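Local coordinates for virulence-associated protein I (Coxiella burnetii, PDB 3TRB) that probably binds DNA as the antitoxin of a HigA-type toxin–antitoxin (addiction) module, using a helix-turn-helix domain of the XRE/Cro family, at residues E20-L25 and K64-T69; M28-L33 and R43-L48; I12-I17 and D78-K83. All coordinates share one frame; numbering follows the deposited sequence.

Contact 1: E20-L25 and K64-T69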
ATOM      1  N   GLU A  20       9.943 -17.188 -26.952  1.00 24.91           N
ATOM      2  CA  GLU A  20      10.823 -18.257 -26.491  1.00 30.26           C
ATOM      3  C   GLU A  20      10.018 -19.465 -26.021  1.00 29.86           C
ATOM      4  O   GLU A  20      10.369 -20.609 -26.310  1.00 28.13           O
ATOM      5  CB  GLU A  20      11.724 -17.752 -25.363  1.00 28.87           C
ATOM      6  CG  GLU A  20      12.800 -16.773 -25.807  1.00 30.99           C
ATOM      7  CD  GLU A  20      14.023 -17.468 -26.374  1.00 34.99           C
ATOM      8  OE1 GLU A  20      14.368 -18.563 -25.882  1.00 31.60           O
ATOM      9  OE2 GLU A  20      14.638 -16.918 -27.311  1.00 34.34           O
ATOM     10  N   GLU A  21       8.937 -19.203 -25.294  1.00 28.90           N
ATOM     11  CA  GLU A  21       8.077 -20.269 -24.790  1.00 32.38           C
ATOM     12  C   GLU A  21       7.401 -21.032 -25.922  1.00 33.51           C
ATOM     13  O   GLU A  21       7.357 -22.264 -25.915  1.00 35.70           O
ATOM     14  CB  GLU A  21       7.029 -19.707 -23.828  1.00 38.98           C
ATOM     15  CG  GLU A  21       7.583 -19.331 -22.466  1.00 44.13           C
ATOM     16  CD  GLU A  21       8.160 -20.522 -21.730  1.00 48.96           C
ATOM     17  OE1 GLU A  21       7.639 -21.645 -21.908  1.00 49.93           O
ATOM     18  OE2 GLU A  21       9.139 -20.336 -20.977  1.00 52.49           O
ATOM     19  N   LEU A  22       6.870 -20.296 -26.893  1.00 31.57           N
ATOM     20  CA  LEU A  22       6.232 -20.912 -28.051  1.00 30.48           C
ATOM     21  C   LEU A  22       7.211 -21.824 -28.780  1.00 29.67           C
ATOM     22  O   LEU A  22       6.864 -22.942 -29.164  1.00 28.55           O
ATOM     23  CB  LEU A  22       5.710 -19.840 -29.011  1.00 30.82           C
ATOM     24  CG  LEU A  22       4.580 -18.946 -28.492  1.00 34.01           C
ATOM     25  CD1 LEU A  22       4.197 -17.910 -29.537  1.00 31.10           C
ATOM     26  CD2 LEU A  22       3.376 -19.783 -28.097  1.00 33.99           C
ATOM     27  N   GLY A  23       8.435 -21.340 -28.963  1.00 27.21           N
ATOM     28  CA  GLY A  23       9.466 -22.103 -29.640  1.00 30.03           C
ATOM     29  C   GLY A  23       9.705 -23.449 -28.985  1.00 30.69           C
ATOM     30  O   GLY A  23       9.870 -24.458 -29.668  1.00 33.92           O
ATOM     31  N   PHE A  24       9.716 -23.459 -27.655  1.00 31.91           N
ATOM     32  CA  PHE A  24       9.960 -24.679 -26.891  1.00 38.52           C
ATOM     33  C   PHE A  24       8.817 -25.679 -27.045  1.00 40.63           C
ATOM     34  O   PHE A  24       9.035 -26.891 -27.028  1.00 41.21           O
ATOM     35  CB  PHE A  24      10.186 -24.350 -25.411  1.00 39.05           C
ATOM     36  CG  PHE A  24      10.393 -25.561 -24.545  1.00 43.71           C
ATOM     37  CD1 PHE A  24      11.565 -26.294 -24.625  1.00 47.89           C
ATOM     38  CD2 PHE A  24       9.418 -25.965 -23.646  1.00 41.51           C
ATOM     39  CE1 PHE A  24      11.760 -27.408 -23.833  1.00 49.11           C
ATOM     40  CE2 PHE A  24       9.609 -27.079 -22.850  1.00 44.63           C
ATOM     41  CZ  PHE A  24      10.781 -27.801 -22.943  1.00 47.94           C
ATOM     42  N   LEU A  25       7.602 -25.164 -27.202  1.00 35.13           N
ATOM     43  CA  LEU A  25       6.422 -26.010 -27.345  1.00 36.25           C
ATOM     44  C   LEU A  25       6.195 -26.440 -28.794  1.00 37.53           C
ATOM     45  O   LEU A  25       5.178 -26.101 -29.402  1.00 37.55           O
ATOM     46  CB  LEU A  25       5.182 -25.292 -26.804  1.00 35.73           C
ATOM     47  CG  LEU A  25       5.235 -24.877 -25.331  1.00 37.10           C
ATOM     48  CD1 LEU A  25       3.941 -24.190 -24.927  1.00 39.63           C
ATOM     49  CD2 LEU A  25       5.512 -26.075 -24.433  1.00 36.17           C
ATOM     50  N   LYS A  64      -4.090 -19.452 -18.040  1.00 26.94           N
ATOM     51  CA  LYS A  64      -4.891 -20.663 -18.186  1.00 25.07           C
ATOM     52  C   LYS A  64      -4.250 -21.635 -19.172  1.00 26.56           C
ATOM     53  O   LYS A  64      -4.259 -22.845 -18.958  1.00 27.96           O
ATOM     54  CB  LYS A  64      -6.309 -20.311 -18.646  1.00 27.82           C
ATOM     55  CG  LYS A  64      -7.214 -21.512 -18.895  1.00 32.48           C
ATOM     56  CD  LYS A  64      -7.642 -22.173 -17.597  1.00 38.34           C
ATOM     57  CE  LYS A  64      -8.596 -23.333 -17.853  1.00 41.19           C
ATOM     58  NZ  LYS A  64      -9.856 -22.888 -18.511  1.00 42.23           N
ATOM     59  N   PHE A  65      -3.688 -21.100 -20.252  1.00 25.82           N
ATOM     60  CA  PHE A  65      -3.083 -21.935 -21.282  1.00 26.27           C
ATOM     61  C   PHE A  65      -1.745 -22.526 -20.848  1.00 29.22           C
ATOM     62  O   PHE A  65      -1.517 -23.727 -20.988  1.00 24.57           O
ATOM     63  CB  PHE A  65      -2.909 -21.148 -22.582  1.00 25.63           C
ATOM     64  CG  PHE A  65      -2.223 -21.922 -23.674  1.00 31.16           C
ATOM     65  CD1 PHE A  65      -2.881 -22.946 -24.333  1.00 30.09           C
ATOM     66  CD2 PHE A  65      -0.925 -21.616 -24.051  1.00 33.12           C
ATOM     67  CE1 PHE A  65      -2.257 -23.656 -25.342  1.00 32.22           C
ATOM     68  CE2 PHE A  65      -0.296 -22.322 -25.059  1.00 35.25           C
ATOM     69  CZ  PHE A  65      -0.963 -23.344 -25.705  1.00 32.64           C
ATOM     70  N   PHE A  66      -0.862 -21.678 -20.326  1.00 26.47           N
ATOM     71  CA  PHE A  66       0.481 -22.107 -19.942  1.00 33.19           C
ATOM     72  C   PHE A  66       0.541 -22.690 -18.532  1.00 33.56           C
ATOM     73  O   PHE A  66       1.557 -23.257 -18.130  1.00 35.76           O
ATOM     74  CB  PHE A  66       1.486 -20.956 -20.081  1.00 34.98           C
ATOM     75  CG  PHE A  66       1.819 -20.613 -21.505  1.00 38.47           C
ATOM     76  CD1 PHE A  66       2.609 -21.456 -22.266  1.00 41.94           C
ATOM     77  CD2 PHE A  66       1.345 -19.447 -22.083  1.00 36.05           C
ATOM     78  CE1 PHE A  66       2.917 -21.146 -23.578  1.00 41.54           C
ATOM     79  CE2 PHE A  66       1.649 -19.133 -23.394  1.00 35.79           C
ATOM     80  CZ  PHE A  66       2.436 -19.983 -24.142  1.00 39.97           C
ATOM     81  N   GLY A  67      -0.547 -22.551 -17.783  1.00 33.08           N
ATOM     82  CA  GLY A  67      -0.602 -23.074 -16.431  1.00 35.68           C
ATOM     83  C   GLY A  67       0.199 -22.240 -15.449  1.00 40.27           C
ATOM     84  O   GLY A  67       0.731 -22.756 -14.467  1.00 40.67           O
ATOM     85  N   THR A  68       0.285 -20.942 -15.721  1.00 38.74           N
ATOM     86  CA  THR A  68       0.983 -20.018 -14.836  1.00 34.87           C
ATOM     87  C   THR A  68      -0.024 -19.172 -14.069  1.00 31.79           C
ATOM     88  O   THR A  68      -1.218 -19.467 -14.060  1.00 31.45           O
ATOM     89  CB  THR A  68       1.905 -19.073 -15.627  1.00 34.25           C
ATOM     90  OG1 THR A  68       1.113 -18.106 -16.329  1.00 32.55           O
ATOM     91  CG2 THR A  68       2.749 -19.854 -16.621  1.00 38.43           C
ATOM     92  N   THR A  69       0.466 -18.120 -13.421  1.00 28.69           N
ATOM     93  CA  THR A  69      -0.408 -17.126 -12.819  1.00 25.99           C
ATOM     94  C   THR A  69      -0.539 -15.956 -13.784  1.00 26.19           C
ATOM     95  O   THR A  69       0.346 -15.730 -14.609  1.00 22.80           O
ATOM     96  CB  THR A  69       0.163 -16.603 -11.490  1.00 27.81           C
ATOM     97  OG1 THR A  69       1.362 -15.860 -11.746  1.00 26.65           O
ATOM     98  CG2 THR A  69       0.472 -17.756 -10.551  1.00 30.80           C
TER
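In what is probably an XRE-type DNA-binding domain, Phe66, the last residue of helix 56-66, lays its ring edge against Leu22 near the end of helix 14-24 and Leu25 just past it. Leu25 gives the tighter touch: its CD1 stands 3.5 Å from Phe66 CE1, near the ring plane. Leu22 reaches the same rim through CD2, which lies 4.1 Å from Phe66 CZ, the two side chains crossing at about a right angle. Glu21 adds its CB alone, 4.4 Å from Phe66 CE1. No hydrogen bond spans the segments; they bury 149 Å², and the closest touches are between carbons. In the five-helix chain this joins the first helix to the fourth, where both run out: Leu25 has already left helical phi/psi, and Gly67 follows Phe66 with a positive phi of 75°. One face of the Phe66 ring is taken up by its neighbour Phe65, whose CD2 sits 3.5 Å above the plane, over the ring centre. With chi1 at -73°, Phe66 CG lies anti to its own carbonyl carbon, which sends the ring out toward helix 14-24. Leu25 also packs on Tyr100 of the second subunit.

Contact 2: M28-L33 and R43-L48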
HETATM    1  N   MSE A  28       5.439 -23.588 -31.742  1.00 30.32           N
HETATM    2  CA  MSE A  28       4.056 -23.157 -31.899  1.00 32.32           C
HETATM    3  C   MSE A  28       3.972 -21.800 -32.591  1.00 31.21           C
HETATM    4  O   MSE A  28       4.694 -20.867 -32.237  1.00 30.34           O
HETATM    5  CB  MSE A  28       3.353 -23.108 -30.541  1.00 32.68           C
HETATM    6  CG  MSE A  28       1.927 -22.598 -30.604  1.00 33.30           C
HETATM    7 SE   MSE A  28       1.000 -22.734 -28.894  1.00 38.48          SE
HETATM    8  CE  MSE A  28       0.924 -24.678 -28.735  1.00 42.43           C
ATOM      9  N   SER A  29       3.086 -21.696 -33.578  1.00 30.86           N
ATOM     10  CA  SER A  29       2.937 -20.469 -34.354  1.00 30.19           C
ATOM     11  C   SER A  29       2.036 -19.459 -33.650  1.00 29.41           C
ATOM     12  O   SER A  29       1.392 -19.777 -32.650  1.00 29.67           O
ATOM     13  CB  SER A  29       2.372 -20.780 -35.740  1.00 33.11           C
ATOM     14  OG  SER A  29       1.024 -21.212 -35.656  1.00 31.56           O
ATOM     15  N   ALA A  30       1.996 -18.244 -34.184  1.00 27.56           N
ATOM     16  CA  ALA A  30       1.129 -17.202 -33.649  1.00 29.25           C
ATOM     17  C   ALA A  30      -0.334 -17.592 -33.820  1.00 32.97           C
ATOM     18  O   ALA A  30      -1.152 -17.378 -32.925  1.00 34.34           O
ATOM     19  CB  ALA A  30       1.410 -15.873 -34.331  1.00 28.31           C
ATOM     20  N   ASN A  31      -0.658 -18.165 -34.975  1.00 34.77           N
ATOM     21  CA  ASN A  31      -2.014 -18.635 -35.244  1.00 41.93           C
ATOM     22  C   ASN A  31      -2.456 -19.723 -34.272  1.00 42.03           C
ATOM     23  O   ASN A  31      -3.576 -19.695 -33.766  1.00 38.42           O
ATOM     24  CB  ASN A  31      -2.139 -19.135 -36.687  1.00 50.16           C
ATOM     25  CG  ASN A  31      -2.509 -18.031 -37.657  1.00 58.20           C
ATOM     26  OD1 ASN A  31      -3.671 -17.637 -37.751  1.00 61.92           O
ATOM     27  ND2 ASN A  31      -1.522 -17.532 -38.393  1.00 58.85           N
ATOM     28  N   GLN A  32      -1.569 -20.678 -34.016  1.00 39.88           N
ATOM     29  CA  GLN A  32      -1.859 -21.764 -33.085  1.00 34.95           C
ATOM     30  C   GLN A  32      -2.186 -21.226 -31.695  1.00 32.22           C
ATOM     31  O   GLN A  32      -3.177 -21.623 -31.085  1.00 36.93           O
ATOM     32  CB  GLN A  32      -0.682 -22.739 -33.004  1.00 31.34           C
ATOM     33  CG  GLN A  32      -0.502 -23.603 -34.242  1.00 34.59           C
ATOM     34  CD  GLN A  32       0.692 -24.532 -34.129  1.00 35.04           C
ATOM     35  OE1 GLN A  32       1.835 -24.116 -34.317  1.00 36.99           O
ATOM     36  NE2 GLN A  32       0.432 -25.796 -33.822  1.00 37.25           N
ATOM     37  N   LEU A  33      -1.346 -20.323 -31.200  1.00 28.90           N
ATOM     38  CA  LEU A  33      -1.560 -19.723 -29.889  1.00 29.97           C
ATOM     39  C   LEU A  33      -2.865 -18.936 -29.852  1.00 30.60           C
ATOM     40  O   LEU A  33      -3.637 -19.042 -28.900  1.00 28.99           O
ATOM     41  CB  LEU A  33      -0.391 -18.810 -29.512  1.00 30.99           C
ATOM     42  CG  LEU A  33      -0.521 -18.109 -28.159  1.00 31.18           C
ATOM     43  CD1 LEU A  33      -0.685 -19.127 -27.037  1.00 28.43           C
ATOM     44  CD2 LEU A  33       0.672 -17.204 -27.898  1.00 29.60           C
ATOM     45  N   ARG A  43      -3.517  -9.875 -32.436  1.00 28.05           N
ATOM     46  CA  ARG A  43      -3.164  -9.535 -31.061  1.00 28.41           C
ATOM     47  C   ARG A  43      -1.908 -10.275 -30.611  1.00 27.25           C
ATOM     48  O   ARG A  43      -1.025  -9.692 -29.982  1.00 24.86           O
ATOM     49  CB  ARG A  43      -4.326  -9.846 -30.118  1.00 27.38           C
ATOM     50  CG  ARG A  43      -4.112  -9.373 -28.690  1.00 28.35           C
ATOM     51  CD  ARG A  43      -5.354  -9.618 -27.852  1.00 29.89           C
ATOM     52  NE  ARG A  43      -6.535  -9.004 -28.453  1.00 30.96           N
ATOM     53  CZ  ARG A  43      -7.786  -9.256 -28.080  1.00 31.22           C
ATOM     54  NH1 ARG A  43      -8.030 -10.117 -27.103  1.00 29.16           N
ATOM     55  NH2 ARG A  43      -8.794  -8.647 -28.688  1.00 33.34           N
ATOM     56  N   VAL A  44      -1.834 -11.561 -30.935  1.00 28.65           N
ATOM     57  CA  VAL A  44      -0.659 -12.361 -30.611  1.00 27.71           C
ATOM     58  C   VAL A  44       0.574 -11.839 -31.345  1.00 25.44           C
ATOM     59  O   VAL A  44       1.630 -11.649 -30.747  1.00 27.14           O
ATOM     60  CB  VAL A  44      -0.870 -13.844 -30.971  1.00 25.84           C
ATOM     61  CG1 VAL A  44       0.440 -14.607 -30.857  1.00 21.43           C
ATOM     62  CG2 VAL A  44      -1.937 -14.461 -30.078  1.00 23.83           C
ATOM     63  N   THR A  45       0.429 -11.608 -32.646  1.00 24.91           N
ATOM     64  CA  THR A  45       1.522 -11.093 -33.463  1.00 30.84           C
ATOM     65  C   THR A  45       2.038  -9.753 -32.946  1.00 27.59           C
ATOM     66  O   THR A  45       3.246  -9.523 -32.887  1.00 28.61           O
ATOM     67  CB  THR A  45       1.097 -10.943 -34.932  1.00 36.72           C
ATOM     68  OG1 THR A  45       0.919 -12.241 -35.512  1.00 41.08           O
ATOM     69  CG2 THR A  45       2.153 -10.185 -35.719  1.00 40.09           C
ATOM     70  N   ALA A  46       1.114  -8.872 -32.573  1.00 25.76           N
ATOM     71  CA  ALA A  46       1.476  -7.559 -32.057  1.00 27.76           C
ATOM     72  C   ALA A  46       2.286  -7.672 -30.768  1.00 25.41           C
ATOM     73  O   ALA A  46       3.265  -6.953 -30.577  1.00 24.43           O
ATOM     74  CB  ALA A  46       0.230  -6.715 -31.835  1.00 29.50           C
ATOM     75  N   ILE A  47       1.874  -8.581 -29.890  1.00 23.79           N
ATOM     76  CA  ILE A  47       2.587  -8.810 -28.638  1.00 23.75           C
ATOM     77  C   ILE A  47       3.972  -9.388 -28.905  1.00 23.55           C
ATOM     78  O   ILE A  47       4.958  -8.966 -28.301  1.00 21.23           O
ATOM     79  CB  ILE A  47       1.803  -9.758 -27.710  1.00 23.21           C
ATOM     80  CG1 ILE A  47       0.495  -9.101 -27.262  1.00 25.01           C
ATOM     81  CG2 ILE A  47       2.651 -10.148 -26.508  1.00 19.65           C
ATOM     82  CD1 ILE A  47      -0.409 -10.021 -26.470  1.00 25.27           C
ATOM     83  N   LEU A  48       4.042 -10.348 -29.821  1.00 29.34           N
ATOM     84  CA  LEU A  48       5.311 -10.972 -30.179  1.00 31.59           C
ATOM     85  C   LEU A  48       6.295  -9.959 -30.757  1.00 33.95           C
ATOM     86  O   LEU A  48       7.501 -10.059 -30.536  1.00 36.65           O
ATOM     87  CB  LEU A  48       5.087 -12.111 -31.177  1.00 32.23           C
ATOM     88  CG  LEU A  48       4.351 -13.345 -30.650  1.00 31.17           C
ATOM     89  CD1 LEU A  48       4.106 -14.347 -31.768  1.00 29.28           C
ATOM     90  CD2 LEU A  48       5.132 -13.985 -29.512  1.00 34.26           C
TER
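Ala30, with nothing beyond a CB, is the meeting point of three side chains of helix 41-48. Its methyl lies 3.8 Å from Val44 CG1, 3.9 Å from Thr45 OG1 and 4.0 Å from Leu48 CD1, so one small group is met by residues from successive turns of the partner helix. The CA atoms of Ala30 and Val44 are only 6.0 Å apart, a close approach that the short side chain permits. Val44 carries most of the other side. Its CG1 also reaches Ala30 O at 3.8 Å, and it meets Leu33 CD2 at 3.9 Å. The chi1 of 170° sets Val44 CG1 opposite its backbone N, and this one branch serves both Ala30 and Leu33. Across the segments the contact contains no hydrogen bond; 188 Å² is buried by van der Waals packing.

Polar order lies instead at the start of helix 30-37. Ser29 is its N-cap, and with Gln32 it forms a capping box: Gln32 N donates to Ser29 OG with an N-H...O angle of 162°, while Ser29 N gives a 2.8 Å bond to Gln32 OE1, the donor tilted 29° from the amide carbonyl plane. Leu33 continues inward onto Leu18 of helix 14-24 and onto Phe65. Helices 30-37 and 41-48, joined by a short turn and packed mainly through alanine, valine and leucine side chains, are the second and third helices of the chain and fit the helix-turn-helix of the XRE/Cro family, in which the latter would be the recognition helix.

Contact 3: I12-I17 and D78-K83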
ATOM      1  N   ILE A  12      13.063  -5.952 -21.526  1.00 31.15           N
ATOM      2  CA  ILE A  12      12.650  -7.181 -22.190  1.00 30.83           C
ATOM      3  C   ILE A  12      11.140  -7.175 -22.355  1.00 28.96           C
ATOM      4  O   ILE A  12      10.407  -7.350 -21.383  1.00 27.10           O
ATOM      5  CB  ILE A  12      13.039  -8.425 -21.372  1.00 32.62           C
ATOM      6  CG1 ILE A  12      14.522  -8.383 -20.994  1.00 38.69           C
ATOM      7  CG2 ILE A  12      12.710  -9.698 -22.146  1.00 29.26           C
ATOM      8  CD1 ILE A  12      15.455  -8.607 -22.157  1.00 37.97           C
ATOM      9  N   HIS A  13      10.670  -6.963 -23.580  1.00 26.67           N
ATOM     10  CA  HIS A  13       9.236  -6.994 -23.836  1.00 24.96           C
ATOM     11  C   HIS A  13       8.714  -8.410 -23.622  1.00 20.55           C
ATOM     12  O   HIS A  13       9.353  -9.378 -24.033  1.00 24.47           O
ATOM     13  CB  HIS A  13       8.912  -6.508 -25.250  1.00 24.47           C
ATOM     14  CG  HIS A  13       7.455  -6.241 -25.474  1.00 25.39           C
ATOM     15  ND1 HIS A  13       6.576  -7.213 -25.898  1.00 22.89           N
ATOM     16  CD2 HIS A  13       6.721  -5.113 -25.318  1.00 25.67           C
ATOM     17  CE1 HIS A  13       5.364  -6.696 -25.999  1.00 20.82           C
ATOM     18  NE2 HIS A  13       5.425  -5.422 -25.653  1.00 25.24           N
ATOM     19  N   PRO A  14       7.554  -8.536 -22.963  1.00 23.73           N
ATOM     20  CA  PRO A  14       6.956  -9.845 -22.682  1.00 24.14           C
ATOM     21  C   PRO A  14       6.860 -10.717 -23.932  1.00 23.39           C
ATOM     22  O   PRO A  14       6.985 -11.938 -23.839  1.00 25.30           O
ATOM     23  CB  PRO A  14       5.558  -9.482 -22.177  1.00 21.68           C
ATOM     24  CG  PRO A  14       5.731  -8.141 -21.563  1.00 23.09           C
ATOM     25  CD  PRO A  14       6.740  -7.432 -22.424  1.00 22.79           C
ATOM     26  N   GLY A  15       6.642 -10.092 -25.085  1.00 21.90           N
ATOM     27  CA  GLY A  15       6.550 -10.818 -26.339  1.00 22.45           C
ATOM     28  C   GLY A  15       7.806 -11.611 -26.642  1.00 24.55           C
ATOM     29  O   GLY A  15       7.750 -12.663 -27.277  1.00 24.74           O
ATOM     30  N   GLU A  16       8.946 -11.098 -26.190  1.00 25.80           N
ATOM     31  CA  GLU A  16      10.216 -11.797 -26.339  1.00 28.54           C
ATOM     32  C   GLU A  16      10.174 -13.123 -25.595  1.00 26.37           C
ATOM     33  O   GLU A  16      10.556 -14.163 -26.128  1.00 25.44           O
ATOM     34  CB  GLU A  16      11.358 -10.948 -25.783  1.00 30.02           C
ATOM     35  CG  GLU A  16      12.400 -10.542 -26.804  1.00 36.57           C
ATOM     36  CD  GLU A  16      13.660 -10.014 -26.153  1.00 40.52           C
ATOM     37  OE1 GLU A  16      14.277 -10.761 -25.363  1.00 36.26           O
ATOM     38  OE2 GLU A  16      14.030  -8.853 -26.421  1.00 46.28           O
ATOM     39  N   ILE A  17       9.712 -13.068 -24.352  1.00 22.15           N
ATOM     40  CA  ILE A  17       9.629 -14.245 -23.502  1.00 25.53           C
ATOM     41  C   ILE A  17       8.552 -15.204 -24.002  1.00 26.68           C
ATOM     42  O   ILE A  17       8.726 -16.423 -23.962  1.00 24.87           O
ATOM     43  CB  ILE A  17       9.344 -13.847 -22.044  1.00 30.03           C
ATOM     44  CG1 ILE A  17      10.427 -12.885 -21.546  1.00 30.66           C
ATOM     45  CG2 ILE A  17       9.256 -15.079 -21.159  1.00 31.33           C
ATOM     46  CD1 ILE A  17      10.198 -12.371 -20.145  1.00 32.76           C
ATOM     47  N   ASP A  78       5.172  -5.033 -16.445  1.00 18.26           N
ATOM     48  CA  ASP A  78       5.583  -3.990 -15.511  1.00 20.70           C
ATOM     49  C   ASP A  78       7.081  -3.740 -15.594  1.00 23.89           C
ATOM     50  O   ASP A  78       7.523  -2.594 -15.692  1.00 25.43           O
ATOM     51  CB  ASP A  78       5.219  -4.366 -14.076  1.00 21.39           C
ATOM     52  CG  ASP A  78       3.726  -4.396 -13.841  1.00 24.42           C
ATOM     53  OD1 ASP A  78       2.974  -3.813 -14.651  1.00 23.54           O
ATOM     54  OD2 ASP A  78       3.308  -4.997 -12.833  1.00 22.05           O
ATOM     55  N   ALA A  79       7.857  -4.819 -15.544  1.00 21.41           N
ATOM     56  CA  ALA A  79       9.310  -4.726 -15.606  1.00 22.53           C
ATOM     57  C   ALA A  79       9.737  -3.977 -16.859  1.00 21.40           C
ATOM     58  O   ALA A  79      10.608  -3.108 -16.809  1.00 21.15           O
ATOM     59  CB  ALA A  79       9.930  -6.117 -15.579  1.00 22.32           C
ATOM     60  N   TYR A  80       9.110  -4.313 -17.981  1.00 23.34           N
ATOM     61  CA  TYR A  80       9.408  -3.662 -19.249  1.00 23.48           C
ATOM     62  C   TYR A  80       9.000  -2.193 -19.229  1.00 23.50           C
ATOM     63  O   TYR A  80       9.761  -1.325 -19.656  1.00 22.40           O
ATOM     64  CB  TYR A  80       8.709  -4.390 -20.399  1.00 21.38           C
ATOM     65  CG  TYR A  80       8.801  -3.677 -21.728  1.00 23.06           C
ATOM     66  CD1 TYR A  80       9.905  -3.844 -22.555  1.00 23.13           C
ATOM     67  CD2 TYR A  80       7.780  -2.843 -22.162  1.00 25.27           C
ATOM     68  CE1 TYR A  80       9.990  -3.196 -23.774  1.00 27.24           C
ATOM     69  CE2 TYR A  80       7.857  -2.191 -23.378  1.00 26.73           C
ATOM     70  CZ  TYR A  80       8.963  -2.370 -24.180  1.00 30.18           C
ATOM     71  OH  TYR A  80       9.037  -1.721 -25.390  1.00 33.30           O
ATOM     72  N   ASP A  81       7.795  -1.922 -18.737  1.00 21.54           N
ATOM     73  CA  ASP A  81       7.288  -0.554 -18.667  1.00 18.63           C
ATOM     74  C   ASP A  81       8.182   0.330 -17.801  1.00 22.89           C
ATOM     75  O   ASP A  81       8.472   1.471 -18.156  1.00 22.57           O
ATOM     76  CB  ASP A  81       5.856  -0.528 -18.126  1.00 20.85           C
ATOM     77  CG  ASP A  81       4.860  -1.167 -19.075  1.00 22.56           C
ATOM     78  OD1 ASP A  81       5.226  -1.431 -20.240  1.00 21.32           O
ATOM     79  OD2 ASP A  81       3.707  -1.393 -18.653  1.00 24.85           O
ATOM     80  N   ILE A  82       8.613  -0.203 -16.662  1.00 22.36           N
ATOM     81  CA  ILE A  82       9.467   0.543 -15.748  1.00 21.71           C
ATOM     82  C   ILE A  82      10.791   0.922 -16.406  1.00 25.46           C
ATOM     83  O   ILE A  82      11.226   2.070 -16.325  1.00 22.95           O
ATOM     84  CB  ILE A  82       9.741  -0.253 -14.460  1.00 25.84           C
ATOM     85  CG1 ILE A  82       8.458  -0.382 -13.634  1.00 24.88           C
ATOM     86  CG2 ILE A  82      10.832   0.415 -13.642  1.00 28.20           C
ATOM     87  CD1 ILE A  82       8.587  -1.303 -12.440  1.00 26.20           C
ATOM     88  N   LYS A  83      11.425  -0.044 -17.061  1.00 26.08           N
ATOM     89  CA  LYS A  83      12.708   0.204 -17.711  1.00 32.08           C
ATOM     90  C   LYS A  83      12.579   1.194 -18.866  1.00 30.50           C
ATOM     91  O   LYS A  83      13.465   2.021 -19.086  1.00 29.35           O
ATOM     92  CB  LYS A  83      13.349  -1.105 -18.181  1.00 35.20           C
ATOM     93  CG  LYS A  83      13.916  -1.949 -17.050  1.00 38.29           C
ATOM     94  CD  LYS A  83      14.728  -3.120 -17.580  1.00 43.97           C
ATOM     95  CE  LYS A  83      15.397  -3.886 -16.449  1.00 47.78           C
ATOM     96  NZ  LYS A  83      14.407  -4.456 -15.495  1.00 50.33           N
TER
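The backbones come nearest at Ile12 and Tyr80, whose CA atoms are 5.6 Å apart, where the extended residues before helix 14-24 pass the side of helix 70-96. The contact joins the start of the first helix of the helix-turn-helix domain to the long C-terminal helix, and Tyr80 carries nearly all of it on the helix 70-96 side. Its CB meets Ile12 O at 3.6 Å and Pro14 CD at 4.2 Å, while CD1 comes 3.4 Å from His13 N. The chi1 of 172° places Tyr80 CG anti to its backbone N and turns the ring toward the edge of the His13 ring.

The two rings form a T-shaped pair, with His13 supplying the edge and Tyr80 the face: the planes stand at 82° and the centroids are 4.9 Å apart. The touching atom is His13 CD2, set over the Tyr80 ring but offset toward its rim. A CH-pi contact accompanies the pair, His13 CB lying over the Tyr80 ring, 27° from its normal.

His13 is held within its own segment as well. It is the N-cap of helix 14-24, and its ring nitrogen ND1 accepts from Gly15 N, which is tilted out of the imidazole plane; this bond probably limits the ring's rotation while CD2 is held toward the tyrosine. Pro11 packs on Tyr80 too, and Asp78 and Ile82, further round helix 70-96, pack on the second subunit. Pro14 CD lies 3.3 Å above one face of the imidazole of His13, offset toward its rim.

The three contacts are nested along the chain: contact 2 lies inside the loop closed by contact 1, and contact 1 inside that closed by contact 3. Contacts 1 and 2 have centres about 12 Å apart and share a core, Leu22 CD2 packing on Leu33 CD2 at 3.7 Å and Phe65 CZ on the selenium of selenomethionine Met28 at 3.8 Å; Leu22 O probably accepts from Met28 N. Contact 3 is more distant, its centre about 17 Å from contact 2, yet the two touch where Leu48 CD2 meets Gly15 O at 3.7 Å. Helix 14-24 serves contacts 1 and 3, and contact 2 holds the probable DNA-binding motif.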